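Local coordinates for capsular polysaccharide export system protein KpsC (Thermosulfurimonas dismutans, PDB 6MGB), which probably transfers Kdo sugar in beta-2,4 linkage while building the glycolipid anchor of bacterial capsular polysaccharide, and binds CMP, at residues H24-V27 with S32-Y35; R56-K61 with L67-L72. All blocks are in the same frame, centred on the assembly; numbering follows the deposited sequence.

Interaction 1 (H24-V27 with S32-Y35); sequences HLEV and SVVY
E26 reaches from the first turn of helix 25-29 to the backbone of V33, and L25 beside it approaches the V33 side chain. The contact closes a beta-alpha-beta crossover: strand 11-13 leads through two short helices to the parallel strand 33-35, the outermost on this side of a mixed sheet. S32 and V34 bond through their backbones to strand 11-13 and the residues next to it, so the V33 N-H between them points to the outer edge. CG of E26 lies beside its own backbone N (chi1 -69°), and the chain beyond is extended, which carries the carboxylate across to the strand. There OE2 comes within 3.4 Å of S32 CA. The CB of S32 is turned from the helix, yet it still lies 3.7 Å from E26 OE2. An apolar contact lies beside it. The side chains of L25 and V33 cross at about a right angle. L25 is buried and also touches I18 and L19 of helix 17-21. V33 was modelled in two conformers, and in one of them its CG2 meets L25 CD2 at 3.7 Å, so this pair is less certain. The polar link is firmer. E26 OE2 accepts the backbone N-H of V33, with a nearly straight N-H...O angle of 162°. The donor sits above the carboxylate plane, 42° out of it, with V33 N 3.0 Å from E26 OE2.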
ATOM      1  N   HIS A  24       3.433  -3.453 -19.540  1.00 42.14           N
ATOM      2  CA  HIS A  24       3.787  -2.053 -19.735  1.00 43.68           C
ATOM      3  C   HIS A  24       4.920  -1.598 -18.819  1.00 40.74           C
ATOM      4  O   HIS A  24       5.034  -0.398 -18.538  1.00 39.14           O
ATOM      5  CB  HIS A  24       2.558  -1.165 -19.520  1.00 48.19           C
ATOM      6  CG  HIS A  24       1.554  -1.241 -20.629  1.00 60.94           C
ATOM      7  ND1 HIS A  24       0.244  -0.842 -20.473  1.00 59.42           N
ATOM      8  CD2 HIS A  24       1.669  -1.661 -21.911  1.00 56.72           C
ATOM      9  CE1 HIS A  24      -0.406  -1.017 -21.609  1.00 61.88           C
ATOM     10  NE2 HIS A  24       0.436  -1.512 -22.498  1.00 60.24           N
ATOM     11  N   LEU A  25       5.760  -2.526 -18.357  1.00 36.03           N
ATOM     12  CA  LEU A  25       6.816  -2.184 -17.409  1.00 34.68           C
ATOM     13  C   LEU A  25       7.658  -1.017 -17.910  1.00 35.62           C
ATOM     14  O   LEU A  25       7.897  -0.049 -17.179  1.00 32.37           O
ATOM     15  CB  LEU A  25       7.693  -3.411 -17.152  1.00 32.88           C
ATOM     16  CG  LEU A  25       8.938  -3.188 -16.290  1.00 35.92           C
ATOM     17  CD1 LEU A  25       8.550  -2.858 -14.857  1.00 34.06           C
ATOM     18  CD2 LEU A  25       9.841  -4.408 -16.344  1.00 43.55           C
ATOM     19  N   GLU A  26       8.122  -1.092 -19.159  1.00 35.84           N
ATOM     20  CA  GLU A  26       9.015  -0.055 -19.670  1.00 36.98           C
ATOM     21  C   GLU A  26       8.322   1.297 -19.750  1.00 38.87           C
ATOM     22  O   GLU A  26       8.984   2.337 -19.652  1.00 34.55           O
ATOM     23  CB  GLU A  26       9.555  -0.452 -21.043  1.00 51.24           C
ATOM     24  CG  GLU A  26      10.511  -1.624 -20.999  1.00 51.52           C
ATOM     25  CD  GLU A  26      11.242  -1.819 -22.313  1.00 58.71           C
ATOM     26  OE1 GLU A  26      10.841  -1.183 -23.306  1.00 63.52           O
ATOM     27  OE2 GLU A  26      12.234  -2.577 -22.346  1.00 54.66           O
ATOM     28  N   VAL A  27       7.002   1.309 -19.938  1.00 35.51           N
ATOM     29  CA  VAL A  27       6.269   2.570 -19.909  1.00 35.55           C
ATOM     30  C   VAL A  27       6.296   3.161 -18.506  1.00 26.41           C
ATOM     31  O   VAL A  27       6.519   4.363 -18.328  1.00 32.36           O
ATOM     32  CB  VAL A  27       4.828   2.361 -20.415  1.00 39.55           C
ATOM     33  CG1 VAL A  27       4.025   3.653 -20.307  1.00 43.55           C
ATOM     34  CG2 VAL A  27       4.836   1.860 -21.854  1.00 37.22           C
ATOM     35  N   SER A  32      14.307   1.283 -20.844  1.00 43.43           N
ATOM     36  CA  SER A  32      14.278  -0.092 -21.316  1.00 43.41           C
ATOM     37  C   SER A  32      14.809  -1.023 -20.230  1.00 39.20           C
ATOM     38  O   SER A  32      15.559  -0.615 -19.340  1.00 38.19           O
ATOM     39  CB  SER A  32      15.103  -0.247 -22.593  1.00 49.33           C
ATOM     40  OG  SER A  32      14.535   0.493 -23.659  1.00 64.93           O
ATOM     41  N   VAL A  33      14.402  -2.289 -20.309  1.00 37.65           N
ATOM     42  CA  VAL A  33      14.811  -3.310 -19.355  0.62 43.89           C
ATOM     43  C   VAL A  33      15.635  -4.361 -20.084  1.00 46.02           C
ATOM     44  O   VAL A  33      15.407  -4.645 -21.264  1.00 45.47           O
ATOM     45  CB  VAL A  33      13.589  -3.951 -18.655  0.62 42.58           C
ATOM     46  CG1 VAL A  33      13.988  -5.199 -17.872  0.62 41.23           C
ATOM     47  CG2 VAL A  33      12.926  -2.942 -17.729  0.62 46.09           C
ATOM     48  N   VAL A  34      16.595  -4.944 -19.367  1.00 38.28           N
ATOM     49  CA  VAL A  34      17.425  -6.026 -19.880  1.00 35.12           C
ATOM     50  C   VAL A  34      17.510  -7.108 -18.814  1.00 48.45           C
ATOM     51  O   VAL A  34      17.649  -6.813 -17.621  1.00 32.85           O
ATOM     52  CB  VAL A  34      18.833  -5.538 -20.281  1.00 40.26           C
ATOM     53  CG1 VAL A  34      18.739  -4.563 -21.447  1.00 49.61           C
ATOM     54  CG2 VAL A  34      19.546  -4.897 -19.096  1.00 51.61           C
ATOM     55  N   TYR A  35      17.426  -8.364 -19.245  1.00 40.12           N
ATOM     56  CA  TYR A  35      17.350  -9.495 -18.332  1.00 42.85           C
ATOM     57  C   TYR A  35      18.738 -10.061 -18.056  1.00 42.71           C
ATOM     58  O   TYR A  35      19.482 -10.384 -18.986  1.00 41.51           O
ATOM     59  CB  TYR A  35      16.439 -10.576 -18.913  1.00 48.85           C
ATOM     60  CG  TYR A  35      16.406 -11.860 -18.119  1.00 53.31           C
ATOM     61  CD1 TYR A  35      16.992 -13.017 -18.612  1.00 53.97           C
ATOM     62  CD2 TYR A  35      15.787 -11.918 -16.877  1.00 48.79           C
ATOM     63  CE1 TYR A  35      16.958 -14.195 -17.899  1.00 55.02           C
ATOM     64  CE2 TYR A  35      15.754 -13.092 -16.150  1.00 56.22           C
ATOM     65  CZ  TYR A  35      16.339 -14.228 -16.668  1.00 55.27           C
ATOM     66  OH  TYR A  35      16.314 -15.401 -15.952  1.00 46.61           O
TER

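Interaction 2 (R56-K61 with L67-L72); sequences RKAMQK and LPYLAL
M59 lies over one face of the Y69 ring, while A58 meets the edge of the same ring. This is helix-on-sheet packing within the beta-alpha-beta unit of strand 45-49, helix 53-65 and strand 69-74. The backbones come nearest at these residues, with M59 CA 6.2 Å from Y69 CA. With chi1 at 174°, the Y69 ring extends opposite its own N and lies against the helix. There the packing is tight. M59 CG makes a CH-pi contact, 3.6 Å from the centroid of the Y69 ring and 18° off its normal. It is displaced toward the rim and lies 3.5 Å from Y69 CZ. The M59 chain is extended beyond CG and runs on past the phenol end of the ring. Its sulfur makes a more oblique Met-aromatic contact, with SD 4.9 Å from the Y69 centroid. A58 is buried and also touches V46 of strand 45-49; A55 and A62 of the same helix add to the packing on Y69. The outer side is looser. The K61 side chain leads away from the strand to a salt bridge with E64, and R56 is exposed, its CB pointing away from the strand. At the tight side, A58 CB stands near the ring plane, 3.8 Å from Y69 CE1, and M59 CE is 3.5 Å from Y69 OH.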
ATOM      1  N   ARG A  56      16.367 -10.045  -4.077  0.67 30.72           N
ATOM      2  CA  ARG A  56      17.532  -9.863  -3.219  0.67 29.99           C
ATOM      3  C   ARG A  56      18.832 -10.020  -3.998  0.67 31.94           C
ATOM      4  O   ARG A  56      19.847  -9.414  -3.634  0.67 32.33           O
ATOM      5  CB  ARG A  56      17.479 -10.846  -2.048  0.67 34.93           C
ATOM      6  CG  ARG A  56      16.545 -10.401  -0.934  0.67 38.24           C
ATOM      7  CD  ARG A  56      16.488 -11.391   0.220  0.67 46.00           C
ATOM      8  NE  ARG A  56      15.747 -12.606  -0.124  0.67 36.00           N
ATOM      9  CZ  ARG A  56      16.213 -13.850  -0.018  0.67 43.82           C
ATOM     10  NH1 ARG A  56      17.437 -14.093   0.436  0.67 49.85           N
ATOM     11  NH2 ARG A  56      15.437 -14.868  -0.364  0.67 47.61           N
ATOM     12  N   LYS A  57      18.826 -10.819  -5.068  1.00 29.35           N
ATOM     13  CA  LYS A  57      20.002 -10.892  -5.927  1.00 35.70           C
ATOM     14  C   LYS A  57      20.206  -9.573  -6.660  1.00 30.35           C
ATOM     15  O   LYS A  57      21.341  -9.106  -6.809  1.00 30.44           O
ATOM     16  CB  LYS A  57      19.873 -12.039  -6.931  1.00 38.12           C
ATOM     17  CG  LYS A  57      21.111 -12.198  -7.814  1.00 50.19           C
ATOM     18  CD  LYS A  57      20.938 -13.252  -8.894  1.00 63.59           C
ATOM     19  CE  LYS A  57      22.210 -13.385  -9.721  1.00 65.81           C
ATOM     20  NZ  LYS A  57      22.027 -14.233 -10.931  1.00 70.44           N
ATOM     21  N   ALA A  58      19.114  -8.961  -7.122  1.00 35.71           N
ATOM     22  CA  ALA A  58      19.210  -7.660  -7.775  1.00 36.97           C
ATOM     23  C   ALA A  58      19.754  -6.607  -6.819  1.00 32.89           C
ATOM     24  O   ALA A  58      20.604  -5.792  -7.199  1.00 35.92           O
ATOM     25  CB  ALA A  58      17.840  -7.247  -8.311  1.00 27.19           C
ATOM     26  N   MET A  59      19.274  -6.603  -5.572  1.00 29.43           N
ATOM     27  CA  MET A  59      19.817  -5.686  -4.574  1.00 32.65           C
ATOM     28  C   MET A  59      21.317  -5.887  -4.412  1.00 37.90           C
ATOM     29  O   MET A  59      22.077  -4.917  -4.317  1.00 27.92           O
ATOM     30  CB  MET A  59      19.116  -5.889  -3.232  1.00 29.73           C
ATOM     31  CG  MET A  59      17.622  -5.642  -3.252  1.00 26.93           C
ATOM     32  SD  MET A  59      16.854  -6.106  -1.687  1.00 30.84           S
ATOM     33  CE  MET A  59      15.119  -6.035  -2.128  1.00 33.04           C
ATOM     34  N   GLN A  60      21.757  -7.146  -4.368  1.00 35.76           N
ATOM     35  CA  GLN A  60      23.177  -7.443  -4.216  1.00 39.17           C
ATOM     36  C   GLN A  60      23.982  -6.914  -5.396  1.00 39.46           C
ATOM     37  O   GLN A  60      25.079  -6.374  -5.215  1.00 37.80           O
ATOM     38  CB  GLN A  60      23.364  -8.954  -4.043  1.00 44.35           C
ATOM     39  CG  GLN A  60      24.620  -9.555  -4.661  1.00 60.56           C
ATOM     40  CD  GLN A  60      25.895  -9.057  -4.020  1.00 71.55           C
ATOM     41  OE1 GLN A  60      25.869  -8.210  -3.127  1.00 77.43           O
ATOM     42  NE2 GLN A  60      27.025  -9.594  -4.467  1.00 68.02           N
ATOM     43  N   LYS A  61      23.453  -7.060  -6.614  1.00 41.78           N
ATOM     44  CA  LYS A  61      24.160  -6.552  -7.785  1.00 43.50           C
ATOM     45  C   LYS A  61      24.222  -5.030  -7.775  1.00 41.37           C
ATOM     46  O   LYS A  61      25.263  -4.447  -8.103  1.00 38.95           O
ATOM     47  CB  LYS A  61      23.495  -7.063  -9.064  1.00 45.24           C
ATOM     48  CG  LYS A  61      23.615  -8.572  -9.272  1.00 49.43           C
ATOM     49  CD  LYS A  61      25.063  -9.046  -9.229  1.00 52.19           C
ATOM     50  CE  LYS A  61      25.182 -10.534  -9.494  1.00 64.80           C
ATOM     51  NZ  LYS A  61      26.480 -11.061  -8.986  1.00 70.77           N
ATOM     52  N   LEU A  67      25.215   0.708  -8.477  1.00 35.76           N
ATOM     53  CA  LEU A  67      24.115   1.220  -9.274  1.00 37.00           C
ATOM     54  C   LEU A  67      22.887   1.431  -8.396  1.00 25.90           C
ATOM     55  O   LEU A  67      22.716   0.741  -7.385  1.00 27.48           O
ATOM     56  CB  LEU A  67      23.745   0.263 -10.414  1.00 30.65           C
ATOM     57  CG  LEU A  67      24.686   0.201 -11.617  1.00 34.63           C
ATOM     58  CD1 LEU A  67      24.252  -0.911 -12.563  1.00 33.45           C
ATOM     59  CD2 LEU A  67      24.725   1.535 -12.347  1.00 39.95           C
ATOM     60  N   PRO A  68      22.013   2.371  -8.746  1.00 31.49           N
ATOM     61  CA  PRO A  68      20.766   2.519  -7.988  1.00 29.40           C
ATOM     62  C   PRO A  68      19.928   1.254  -8.074  1.00 31.94           C
ATOM     63  O   PRO A  68      19.889   0.585  -9.108  1.00 28.73           O
ATOM     64  CB  PRO A  68      20.072   3.704  -8.669  1.00 30.66           C
ATOM     65  CG  PRO A  68      21.155   4.420  -9.406  1.00 43.11           C
ATOM     66  CD  PRO A  68      22.121   3.368  -9.824  1.00 32.15           C
ATOM     67  N   TYR A  69      19.262   0.921  -6.972  1.00 29.08           N
ATOM     68  CA  TYR A  69      18.311  -0.183  -6.939  1.00 27.48           C
ATOM     69  C   TYR A  69      16.900   0.385  -6.925  1.00 26.59           C
ATOM     70  O   TYR A  69      16.542   1.144  -6.017  1.00 27.23           O
ATOM     71  CB  TYR A  69      18.523  -1.088  -5.724  1.00 29.27           C
ATOM     72  CG  TYR A  69      17.451  -2.148  -5.619  1.00 28.29           C
ATOM     73  CD1 TYR A  69      17.492  -3.282  -6.418  1.00 28.28           C
ATOM     74  CD2 TYR A  69      16.386  -2.004  -4.738  1.00 27.00           C
ATOM     75  CE1 TYR A  69      16.509  -4.247  -6.337  1.00 27.83           C
ATOM     76  CE2 TYR A  69      15.397  -2.966  -4.651  1.00 31.68           C
ATOM     77  CZ  TYR A  69      15.464  -4.084  -5.453  1.00 25.84           C
ATOM     78  OH  TYR A  69      14.483  -5.043  -5.372  1.00 27.46           O
ATOM     79  N   LEU A  70      16.103   0.009  -7.921  1.00 25.56           N
ATOM     80  CA  LEU A  70      14.716   0.445  -8.029  1.00 25.97           C
ATOM     81  C   LEU A  70      13.819  -0.631  -7.426  1.00 31.36           C
ATOM     82  O   LEU A  70      13.695  -1.728  -7.981  1.00 28.50           O
ATOM     83  CB  LEU A  70      14.341   0.712  -9.486  1.00 23.97           C
ATOM     84  CG  LEU A  70      15.285   1.609 -10.289  1.00 28.32           C
ATOM     85  CD1 LEU A  70      14.696   1.889 -11.660  1.00 26.10           C
ATOM     86  CD2 LEU A  70      15.559   2.906  -9.557  1.00 33.75           C
ATOM     87  N   ALA A  71      13.196  -0.316  -6.294  1.00 27.36           N
ATOM     88  CA  ALA A  71      12.213  -1.205  -5.685  1.00 23.17           C
ATOM     89  C   ALA A  71      10.870  -1.016  -6.381  1.00 22.28           C
ATOM     90  O   ALA A  71      10.320   0.089  -6.382  1.00 27.44           O
ATOM     91  CB  ALA A  71      12.088  -0.920  -4.191  1.00 23.22           C
ATOM     92  N   LEU A  72      10.345  -2.086  -6.973  1.00 22.13           N
ATOM     93  CA  LEU A  72       9.091  -2.044  -7.713  1.00 20.02           C
ATOM     94  C   LEU A  72       7.988  -2.732  -6.919  1.00 27.37           C
ATOM     95  O   LEU A  72       8.205  -3.796  -6.331  1.00 27.14           O
ATOM     96  CB  LEU A  72       9.236  -2.719  -9.079  1.00 26.13           C
ATOM     97  CG  LEU A  72      10.453  -2.309  -9.911  1.00 35.56           C
ATOM     98  CD1 LEU A  72      10.508  -3.109 -11.201  1.00 39.30           C
ATOM     99  CD2 LEU A  72      10.437  -0.817 -10.210  1.00 33.62           C
TER

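How the interactions relate
Interactions 1 and 2 follow one another along the chain and share the seven-stranded mixed sheet. Strand 33-35 forms one edge, and strands 11-13 and 45-49 separate it from strand 69-74. The centres of the two contacts are about 15 Å apart. They touch directly through leucines: L25 CD1 is 4.2 Å from L72 CD1. Alternation along strand 69-74 turns Y69 to helix 53-65 and L72 to the other face, where L25 waits. Both contacts are structural packing away from the CMP site. Of the nucleotide-binding residues, D163 directly follows strand 158-162 and K200 ends strand 196-200 of the six-stranded parallel sheet, consistent with the two-domain GT-B fold.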